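Local coordinates for intracellular protein transport protein USO1 (Saccharomyces cerevisiae S288c, PDB 6LSU) that is required for protein transport from the endoplasmic reticulum to the Golgi complex, acting as a membrane tether with a globular head and a coiled-coil tail, at residues W589-F594 and Y636-K641; M630-A635 and K648-F653; I541-T546 and T597-S602. All blocks are in the same frame, centred on the assembly; numbering follows the deposited sequence.

Contact 1 of 3, residues W589-F594 and Y636-K641; sequences WLFGDF and YEFSSK
The carbonyl oxygen of Leu590 closes a type II beta turn by accepting Asp593 N at 2.8 Å, and it lies 4.0 Å from CD2 of Phe638, whose ring is laid against this turn. Phe638 reaches it with CG anti to its own carbonyl carbon, beside the backbone N, which brings the ring up to Gly592. The glycine CA is 3.8 Å from the Phe638 ring centroid in a CH-pi contact, 16° off the normal, and Gly592 N lies 3.3 Å above the plane, over the ring centre. Positive phi suits glycine at this place in the turn. Glu637 CG covers the opposite face, so the phenyl group is sandwiched. Two more rings meet its rim. Phe591 offers a face to the Phe638 edge, Phe591 CE1 to Phe638 CZ 3.8 Å, with the planes at 55°. Phe594 does the same in a nearly perpendicular T-shaped pair, centroids 6.0 Å apart and planes at 88°, while Phe594 CD2 comes 3.2 Å from Phe638 O. Arg715 of helix 713-717 touches both Phe591 and Phe638. No hydrogen bond joins the two segments. The junction between the ends of helices 577-590 and 622-637 therefore depends on an aromatic cluster and on ring-to-backbone packing.

Contact 2 of 3, residues M630-A635 and K648-F653; sequences MLLGVA and KEYFEF
Tyr650 carries most of this contact, reaching from helix 647-658 to the flank of helix 622-637, where Leu632 and Ala635, one turn apart, receive the end of its ring. With CG anti to the backbone N (chi1 178°), the side chain extends from its helix to the neighbouring one. The hydroxyl donates to Leu632 O, Tyr650 OH to Leu632 O 2.7 Å. It approaches that carbonyl from the side, at a C=O...donor angle of 104° and tilted from the carbonyl plane, while the oxygen itself lies in the plane of the phenol at its edge. Around the hydroxyl the packing is apolar. The Leu632 side chain crosses the phenol at about a right angle, with its CB and CD2 against the hydroxyl (Leu632 CD2 to Tyr650 OH 3.3 Å), and Ala635 CB lies 4.2 Å from Tyr650 CZ. A phenylalanine here would probably keep the ring packing but lose the bond to Leu632 O, leaving no polar link between these two segments. The buried phenol also meets Phe645 edge-to-face and touches Leu601 of helix 594-601, while Leu632 leans on Ile607 of helix 604-614 and Ala635 packs against Leu590 and Phe600, so helices 622-637 and 647-658 pack together on helices 577-590, 594-601 and 604-614.

Contact 3 of 3, residues I541-T546 and T597-S602; sequences ITRNVT and TNDFLS
Arg543 and Asp599 are brought together by a bend in the arginine: its chain runs out extended through CG and CD, then turns at chi3 (57°), which sets the guanidinium so that its NH1 edge points to Asp599 OD2. Asp599 comes to meet it with CG anti to its own carbonyl carbon. The two residues belong to the armadillo-type helical solenoid of the globular head, Arg543 at the last turn of helix 535-543 and Asp599 on helix 594-601. Their salt bridge is carried by a single N-H: Arg543 NH1 donates to Asp599 OD2 at 2.9 Å, with an N-H...acceptor angle of 155°. OD2 receives it on the syn side, somewhat out of the carboxylate plane, and lies close to the guanidinium plane at its edge. Because the two flat groups are turned 84° against each other, the paired, side-by-side arrangement of two N-H groups and two oxygens does not form, and Asp599 OD1 remains 3.4 Å from Arg543 NH1. The aliphatic part of the arginine takes part too, with CG and CD both passing alongside OD2. On the other branch, NH2 forms a salt bridge with Glu540 in the same helix, so the guanidinium is held between two carboxylates and its rotation is probably restrained. Asn544 CG lies against one of its faces. Ile560 of helix 559-568 touches both Arg543 and Asp599, and Trp589 packs on Arg543, placing this partly exposed charge pair beside apolar packing that joins four helices. The backbone of Asp599 is also engaged: its carbonyl oxygen accepts from Gln561 NE2 and from Ser602 OG, the latter at 2.9 Å.

Overall arrangement
Following the chain, helix 535-543 opens contact 3, which closes with 597-602 after the chain has passed through helices 559-568 and 577-590. Contact 1 opens inside that interval, at 589-594, and closes only at 636-641, so the two cross. Contact 2 starts at 630-635, before contact 1 has closed, and ends at 648-653; it crosses contact 1 but follows contact 3 in series. Contact 1 thus links the other two, its centre about 10 Å from that of contact 2 and about 12 Å from that of contact 3. Together they tie successive helices of the C-terminal part of the head, from 535-543 to 647-658. Segment 597-602 also touches contact 2 directly, although the centres of contacts 2 and 3 are about 17 Å apart.

Contact 1 of 3, residues W589-F594 and Y636-K641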
loop_
_atom_site.group_PDB
_atom_site.type_symbol
_atom_site.label_atom_id
_atom_site.label_comp_id
_atom_site.label_asym_id
_atom_site.label_seq_id
_atom_site.Cartn_x
_atom_site.Cartn_y
_atom_site.Cartn_z
ATOM N N TRP A 589 21.822 -11.251 -18.710
ATOM C CA TRP A 589 22.796 -10.436 -19.465
ATOM C C TRP A 589 23.091 -11.100 -20.813
ATOM O O TRP A 589 23.188 -10.421 -21.789
ATOM C CB TRP A 589 24.097 -10.243 -18.667
ATOM C CG TRP A 589 24.879 -9.080 -19.196
ATOM C CD1 TRP A 589 24.745 -8.504 -20.437
ATOM C CD2 TRP A 589 25.900 -8.346 -18.507
ATOM N NE1 TRP A 589 25.650 -7.504 -20.565
ATOM C CE2 TRP A 589 26.379 -7.386 -19.410
ATOM C CE3 TRP A 589 26.519 -8.459 -17.257
ATOM C CZ2 TRP A 589 27.426 -6.532 -19.094
ATOM C CZ3 TRP A 589 27.592 -7.652 -16.948
ATOM C CH2 TRP A 589 28.010 -6.672 -17.851
ATOM N N LEU A 590 23.315 -12.408 -20.833
ATOM C CA LEU A 590 23.810 -13.123 -22.039
ATOM C C LEU A 590 22.652 -13.270 -23.016
ATOM O O LEU A 590 22.878 -13.094 -24.245
ATOM C CB LEU A 590 24.364 -14.486 -21.643
ATOM C CG LEU A 590 25.881 -14.579 -21.555
ATOM C CD1 LEU A 590 26.446 -13.534 -20.607
ATOM C CD2 LEU A 590 26.283 -15.977 -21.104
ATOM N N PHE A 591 21.462 -13.544 -22.489
ATOM C CA PHE A 591 20.264 -13.781 -23.343
ATOM C C PHE A 591 20.060 -12.613 -24.334
ATOM O O PHE A 591 19.880 -11.442 -23.910
ATOM C CB PHE A 591 19.021 -14.026 -22.502
ATOM C CG PHE A 591 17.922 -14.636 -23.326
ATOM C CD1 PHE A 591 17.348 -13.915 -24.355
ATOM C CD2 PHE A 591 17.499 -15.940 -23.107
ATOM C CE1 PHE A 591 16.363 -14.473 -25.145
ATOM C CE2 PHE A 591 16.517 -16.494 -23.905
ATOM C CZ PHE A 591 15.954 -15.762 -24.924
ATOM N N GLY A 592 20.150 -12.945 -25.629
ATOM C CA GLY A 592 20.029 -12.057 -26.799
ATOM C C GLY A 592 21.152 -11.029 -26.886
ATOM O O GLY A 592 20.941 -10.008 -27.560
ATOM N N ASP A 593 22.293 -11.243 -26.235
ATOM C CA ASP A 593 23.427 -10.284 -26.268
ATOM C C ASP A 593 24.703 -11.058 -26.691
ATOM O O ASP A 593 25.455 -11.601 -25.845
ATOM C CB ASP A 593 23.477 -9.490 -24.953
ATOM C CG ASP A 593 24.535 -8.407 -24.894
ATOM O OD1 ASP A 593 25.247 -8.244 -25.880
ATOM O OD2 ASP A 593 24.648 -7.731 -23.857
ATOM N N PHE A 594 24.943 -11.088 -27.995
ATOM C CA PHE A 594 26.128 -11.692 -28.665
ATOM C C PHE A 594 27.441 -11.197 -28.036
ATOM O O PHE A 594 28.261 -12.027 -27.675
ATOM C CB PHE A 594 26.048 -11.422 -30.169
ATOM C CG PHE A 594 25.002 -12.260 -30.864
ATOM C CD1 PHE A 594 23.693 -11.817 -30.995
ATOM C CD2 PHE A 594 25.319 -13.511 -31.374
ATOM C CE1 PHE A 594 22.734 -12.604 -31.625
ATOM C CE2 PHE A 594 24.360 -14.297 -31.999
ATOM C CZ PHE A 594 23.067 -13.842 -32.124
ATOM N N TYR A 636 25.430 -20.959 -25.180
ATOM C CA TYR A 636 25.504 -21.682 -26.472
ATOM C C TYR A 636 24.660 -20.941 -27.527
ATOM O O TYR A 636 25.195 -20.618 -28.596
ATOM C CB TYR A 636 25.129 -23.162 -26.333
ATOM C CG TYR A 636 24.976 -23.768 -27.700
ATOM C CD1 TYR A 636 25.999 -23.677 -28.620
ATOM C CD2 TYR A 636 23.790 -24.325 -28.102
ATOM C CE1 TYR A 636 25.856 -24.138 -29.913
ATOM C CE2 TYR A 636 23.631 -24.796 -29.393
ATOM C CZ TYR A 636 24.670 -24.711 -30.294
ATOM O OH TYR A 636 24.516 -25.179 -31.560
ATOM N N GLU A 637 23.391 -20.652 -27.216
ATOM C CA GLU A 637 22.359 -20.049 -28.121
ATOM C C GLU A 637 22.784 -18.713 -28.753
ATOM O O GLU A 637 22.250 -18.365 -29.823
ATOM C CB GLU A 637 21.095 -19.771 -27.319
ATOM C CG GLU A 637 19.984 -19.166 -28.148
ATOM C CD GLU A 637 19.166 -20.184 -28.918
ATOM O OE1 GLU A 637 18.732 -19.866 -30.049
ATOM O OE2 GLU A 637 18.927 -21.276 -28.363
ATOM N N PHE A 638 23.675 -17.957 -28.122
ATOM C CA PHE A 638 24.097 -16.641 -28.662
ATOM C C PHE A 638 25.602 -16.686 -28.936
ATOM O O PHE A 638 26.211 -15.616 -29.117
ATOM C CB PHE A 638 23.565 -15.556 -27.712
ATOM C CG PHE A 638 22.062 -15.641 -27.520
ATOM C CD1 PHE A 638 21.198 -15.250 -28.535
ATOM C CD2 PHE A 638 21.506 -16.165 -26.363
ATOM C CE1 PHE A 638 19.820 -15.351 -28.385
ATOM C CE2 PHE A 638 20.124 -16.250 -26.204
ATOM C CZ PHE A 638 19.279 -15.835 -27.213
ATOM N N SER A 639 26.178 -17.894 -29.012
ATOM C CA SER A 639 27.541 -18.165 -29.553
ATOM C C SER A 639 27.504 -18.070 -31.084
ATOM O O SER A 639 26.510 -18.527 -31.680
ATOM C CB SER A 639 28.010 -19.522 -29.153
ATOM O OG SER A 639 27.198 -20.516 -29.777
ATOM N N SER A 640 28.564 -17.549 -31.701
ATOM C CA SER A 640 28.757 -17.547 -33.176
ATOM C C SER A 640 30.069 -18.259 -33.555
ATOM O O SER A 640 30.813 -18.720 -32.640
ATOM C CB SER A 640 28.695 -16.136 -33.715
ATOM O OG SER A 640 29.970 -15.503 -33.685
ATOM N N LYS A 641 30.335 -18.347 -34.865
ATOM C CA LYS A 641 31.582 -18.893 -35.458
ATOM C C LYS A 641 32.804 -18.174 -34.890
ATOM O O LYS A 641 33.829 -18.858 -34.689
ATOM C CB LYS A 641 31.615 -18.650 -36.963
ATOM C CG LYS A 641 30.877 -19.661 -37.818
ATOM C CD LYS A 641 30.564 -19.130 -39.205
ATOM C CE LYS A 641 31.663 -18.259 -39.792
ATOM N NZ LYS A 641 31.593 -18.200 -41.272
#

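Contact 2 of 3, residues M630-A635 and K648-F653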
loop_
_atom_site.group_PDB
_atom_site.type_symbol
_atom_site.label_atom_id
_atom_site.label_comp_id
_atom_site.label_asym_id
_atom_site.label_seq_id
_atom_site.Cartn_x
_atom_site.Cartn_y
_atom_site.Cartn_z
ATOM N N MET A 630 21.692 -23.881 -17.240
ATOM C CA MET A 630 20.965 -22.885 -18.078
ATOM C C MET A 630 21.955 -21.838 -18.640
ATOM O O MET A 630 21.890 -21.454 -19.858
ATOM C CB MET A 630 19.916 -22.175 -17.239
ATOM C CG MET A 630 18.824 -21.601 -18.099
ATOM S SD MET A 630 17.703 -20.573 -17.149
ATOM C CE MET A 630 17.053 -21.802 -16.014
ATOM N N LEU A 631 22.875 -21.377 -17.784
ATOM C CA LEU A 631 23.897 -20.401 -18.202
ATOM C C LEU A 631 24.590 -20.927 -19.460
ATOM O O LEU A 631 24.748 -20.125 -20.463
ATOM C CB LEU A 631 24.881 -20.217 -17.049
ATOM C CG LEU A 631 25.469 -18.822 -16.911
ATOM C CD1 LEU A 631 26.783 -18.846 -16.113
ATOM C CD2 LEU A 631 25.705 -18.210 -18.295
ATOM N N LEU A 632 25.044 -22.188 -19.419
ATOM C CA LEU A 632 25.874 -22.778 -20.498
ATOM C C LEU A 632 25.035 -22.942 -21.768
ATOM O O LEU A 632 25.527 -22.577 -22.869
ATOM C CB LEU A 632 26.429 -24.128 -20.015
ATOM C CG LEU A 632 27.410 -24.009 -18.858
ATOM C CD1 LEU A 632 27.726 -25.368 -18.283
ATOM C CD2 LEU A 632 28.688 -23.294 -19.303
ATOM N N GLY A 633 23.839 -23.478 -21.619
ATOM C CA GLY A 633 22.844 -23.538 -22.703
ATOM C C GLY A 633 22.649 -22.188 -23.350
ATOM O O GLY A 633 22.840 -22.098 -24.569
ATOM N N VAL A 634 22.317 -21.164 -22.557
ATOM C CA VAL A 634 21.970 -19.812 -23.083
ATOM C C VAL A 634 23.222 -19.302 -23.792
ATOM O O VAL A 634 23.089 -18.824 -24.919
ATOM C CB VAL A 634 21.431 -18.860 -21.981
ATOM C CG1 VAL A 634 21.485 -17.386 -22.392
ATOM C CG2 VAL A 634 20.015 -19.239 -21.571
ATOM N N ALA A 635 24.391 -19.433 -23.157
ATOM C CA ALA A 635 25.693 -19.003 -23.723
ATOM C C ALA A 635 25.872 -19.699 -25.070
ATOM O O ALA A 635 26.386 -19.059 -26.017
ATOM C CB ALA A 635 26.835 -19.316 -22.787
ATOM N N LYS A 648 30.778 -24.351 -32.657
ATOM C CA LYS A 648 30.748 -25.830 -32.873
ATOM C C LYS A 648 31.666 -26.485 -31.819
ATOM O O LYS A 648 31.293 -27.551 -31.269
ATOM C CB LYS A 648 31.078 -26.182 -34.333
ATOM C CG LYS A 648 31.661 -25.047 -35.182
ATOM C CD LYS A 648 32.143 -25.452 -36.565
ATOM C CE LYS A 648 33.441 -24.775 -36.964
ATOM N NZ LYS A 648 34.095 -25.463 -38.106
ATOM N N GLU A 649 32.790 -25.845 -31.465
ATOM C CA GLU A 649 33.695 -26.373 -30.406
ATOM C C GLU A 649 32.950 -26.355 -29.058
ATOM O O GLU A 649 33.039 -27.336 -28.286
ATOM C CB GLU A 649 35.005 -25.580 -30.356
ATOM C CG GLU A 649 36.219 -26.478 -30.212
ATOM C CD GLU A 649 37.441 -25.881 -29.532
ATOM O OE1 GLU A 649 37.419 -24.672 -29.191
ATOM O OE2 GLU A 649 38.414 -26.643 -29.328
ATOM N N TYR A 650 32.223 -25.274 -28.761
ATOM C CA TYR A 650 31.503 -25.092 -27.465
ATOM C C TYR A 650 30.269 -25.998 -27.423
ATOM O O TYR A 650 29.968 -26.525 -26.349
ATOM C CB TYR A 650 31.094 -23.637 -27.258
ATOM C CG TYR A 650 30.311 -23.380 -25.994
ATOM C CD1 TYR A 650 30.948 -23.329 -24.771
ATOM C CD2 TYR A 650 28.950 -23.146 -26.021
ATOM C CE1 TYR A 650 30.257 -23.076 -23.597
ATOM C CE2 TYR A 650 28.243 -22.929 -24.859
ATOM C CZ TYR A 650 28.895 -22.870 -23.640
ATOM O OH TYR A 650 28.219 -22.659 -22.467
ATOM N N PHE A 651 29.615 -26.199 -28.560
ATOM C CA PHE A 651 28.491 -27.154 -28.730
ATOM C C PHE A 651 28.917 -28.574 -28.369
ATOM O O PHE A 651 28.178 -29.217 -27.587
ATOM C CB PHE A 651 27.956 -27.184 -30.163
ATOM C CG PHE A 651 26.856 -28.202 -30.334
ATOM C CD1 PHE A 651 25.610 -27.984 -29.775
ATOM C CD2 PHE A 651 27.064 -29.380 -31.035
ATOM C CE1 PHE A 651 24.589 -28.917 -29.917
ATOM C CE2 PHE A 651 26.046 -30.315 -31.178
ATOM C CZ PHE A 651 24.808 -30.083 -30.621
ATOM N N GLU A 652 30.031 -29.047 -28.958
ATOM C CA GLU A 652 30.586 -30.418 -28.725
ATOM C C GLU A 652 30.942 -30.520 -27.238
ATOM O O GLU A 652 30.565 -31.496 -26.585
ATOM C CB GLU A 652 31.820 -30.711 -29.601
ATOM C CG GLU A 652 31.561 -30.750 -31.106
ATOM C CD GLU A 652 30.849 -31.968 -31.690
ATOM O OE1 GLU A 652 30.643 -32.962 -30.970
ATOM O OE2 GLU A 652 30.489 -31.922 -32.883
ATOM N N PHE A 653 31.595 -29.485 -26.729
ATOM C CA PHE A 653 32.105 -29.414 -25.341
ATOM C C PHE A 653 30.960 -29.556 -24.335
ATOM O O PHE A 653 31.154 -30.212 -23.302
ATOM C CB PHE A 653 32.824 -28.082 -25.174
ATOM C CG PHE A 653 33.499 -27.904 -23.848
ATOM C CD1 PHE A 653 32.779 -27.497 -22.743
ATOM C CD2 PHE A 653 34.860 -28.106 -23.717
ATOM C CE1 PHE A 653 33.413 -27.289 -21.534
ATOM C CE2 PHE A 653 35.491 -27.896 -22.505
ATOM C CZ PHE A 653 34.764 -27.493 -21.414
#

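Contact 3 of 3, residues I541-T546 and T597-S602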
loop_
_atom_site.group_PDB
_atom_site.type_symbol
_atom_site.label_atom_id
_atom_site.label_comp_id
_atom_site.label_asym_id
_atom_site.label_seq_id
_atom_site.Cartn_x
_atom_site.Cartn_y
_atom_site.Cartn_z
ATOM N N ILE A 541 27.889 -0.113 -21.566
ATOM C CA ILE A 541 28.633 0.659 -20.527
ATOM C C ILE A 541 29.041 -0.274 -19.392
ATOM O O ILE A 541 30.085 -0.030 -18.762
ATOM C CB ILE A 541 27.784 1.843 -19.990
ATOM C CG1 ILE A 541 27.545 2.887 -21.082
ATOM C CG2 ILE A 541 28.444 2.459 -18.748
ATOM C CD1 ILE A 541 26.555 3.954 -20.694
ATOM N N THR A 542 28.192 -1.239 -19.052
ATOM C CA THR A 542 28.386 -2.101 -17.858
ATOM C C THR A 542 29.440 -3.128 -18.238
ATOM O O THR A 542 30.370 -3.355 -17.425
ATOM C CB THR A 542 27.090 -2.772 -17.389
ATOM O OG1 THR A 542 26.133 -1.769 -17.042
ATOM C CG2 THR A 542 27.331 -3.674 -16.191
ATOM N N ARG A 543 29.333 -3.642 -19.465
ATOM C CA ARG A 543 30.298 -4.618 -20.046
ATOM C C ARG A 543 31.713 -4.017 -20.019
ATOM O O ARG A 543 32.670 -4.692 -19.563
ATOM C CB ARG A 543 29.884 -5.042 -21.460
ATOM C CG ARG A 543 30.410 -6.409 -21.847
ATOM C CD ARG A 543 29.851 -7.004 -23.130
ATOM N NE ARG A 543 30.060 -6.135 -24.277
ATOM C CZ ARG A 543 31.244 -5.802 -24.802
ATOM N NH1 ARG A 543 32.375 -6.261 -24.295
ATOM N NH2 ARG A 543 31.295 -4.971 -25.828
ATOM N N ASN A 544 31.893 -2.791 -20.471
ATOM C CA ASN A 544 33.270 -2.303 -20.776
ATOM C C ASN A 544 33.902 -1.709 -19.519
ATOM O O ASN A 544 34.920 -1.057 -19.643
ATOM C CB ASN A 544 33.274 -1.431 -22.032
ATOM C CG ASN A 544 32.905 -2.278 -23.246
ATOM O OD1 ASN A 544 33.492 -3.348 -23.467
ATOM N ND2 ASN A 544 31.896 -1.853 -24.002
ATOM N N VAL A 545 33.345 -1.984 -18.345
ATOM C CA VAL A 545 33.992 -1.620 -17.058
ATOM C C VAL A 545 35.052 -2.678 -16.731
ATOM O O VAL A 545 34.769 -3.904 -16.840
ATOM C CB VAL A 545 32.965 -1.471 -15.916
ATOM C CG1 VAL A 545 33.605 -1.616 -14.561
ATOM C CG2 VAL A 545 32.239 -0.146 -15.991
ATOM N N THR A 546 36.203 -2.208 -16.262
ATOM C CA THR A 546 37.387 -3.016 -15.874
ATOM C C THR A 546 37.610 -2.847 -14.367
ATOM O O THR A 546 37.266 -1.769 -13.844
ATOM C CB THR A 546 38.586 -2.521 -16.680
ATOM O OG1 THR A 546 38.797 -1.205 -16.152
ATOM C CG2 THR A 546 38.340 -2.502 -18.179
ATOM N N THR A 597 27.861 -12.719 -24.705
ATOM C CA THR A 597 28.110 -14.175 -24.813
ATOM C C THR A 597 29.599 -14.389 -25.145
ATOM O O THR A 597 30.230 -15.256 -24.539
ATOM C CB THR A 597 27.176 -14.850 -25.822
ATOM O OG1 THR A 597 25.842 -14.885 -25.302
ATOM C CG2 THR A 597 27.565 -16.288 -26.103
ATOM N N ASN A 598 30.162 -13.576 -26.028
ATOM C CA ASN A 598 31.589 -13.654 -26.415
ATOM C C ASN A 598 32.471 -13.372 -25.196
ATOM O O ASN A 598 33.547 -14.028 -25.074
ATOM C CB ASN A 598 31.913 -12.745 -27.602
ATOM C CG ASN A 598 31.299 -13.255 -28.889
ATOM O OD1 ASN A 598 30.591 -14.262 -28.903
ATOM N ND2 ASN A 598 31.535 -12.550 -29.985
ATOM N N ASP A 599 32.069 -12.449 -24.329
ATOM C CA ASP A 599 32.903 -12.079 -23.166
ATOM C C ASP A 599 32.898 -13.288 -22.245
ATOM O O ASP A 599 33.963 -13.606 -21.689
ATOM C CB ASP A 599 32.406 -10.808 -22.483
ATOM C CG ASP A 599 32.830 -9.531 -23.177
ATOM O OD1 ASP A 599 33.188 -9.589 -24.379
ATOM O OD2 ASP A 599 32.787 -8.489 -22.510
ATOM N N PHE A 600 31.744 -13.960 -22.131
ATOM C CA PHE A 600 31.569 -15.124 -21.226
ATOM C C PHE A 600 32.430 -16.303 -21.710
ATOM O O PHE A 600 33.210 -16.849 -20.906
ATOM C CB PHE A 600 30.091 -15.528 -21.138
ATOM C CG PHE A 600 29.829 -16.712 -20.243
ATOM C CD1 PHE A 600 30.217 -16.652 -18.916
ATOM C CD2 PHE A 600 29.271 -17.889 -20.726
ATOM C CE1 PHE A 600 29.984 -17.714 -18.051
ATOM C CE2 PHE A 600 29.068 -18.972 -19.884
ATOM C CZ PHE A 600 29.393 -18.869 -18.537
ATOM N N LEU A 601 32.278 -16.654 -22.996
ATOM C CA LEU A 601 32.939 -17.787 -23.724
ATOM C C LEU A 601 34.453 -17.593 -23.827
ATOM O O LEU A 601 35.124 -18.529 -24.182
ATOM C CB LEU A 601 32.365 -17.889 -25.138
ATOM C CG LEU A 601 30.923 -18.384 -25.220
ATOM C CD1 LEU A 601 30.484 -18.506 -26.651
ATOM C CD2 LEU A 601 30.711 -19.689 -24.516
ATOM N N SER A 602 34.967 -16.414 -23.562
ATOM C CA SER A 602 36.393 -16.075 -23.738
ATOM C C SER A 602 37.193 -16.547 -22.533
ATOM O O SER A 602 38.304 -16.040 -22.371
ATOM C CB SER A 602 36.573 -14.583 -23.919
ATOM O OG SER A 602 36.641 -13.958 -22.654
#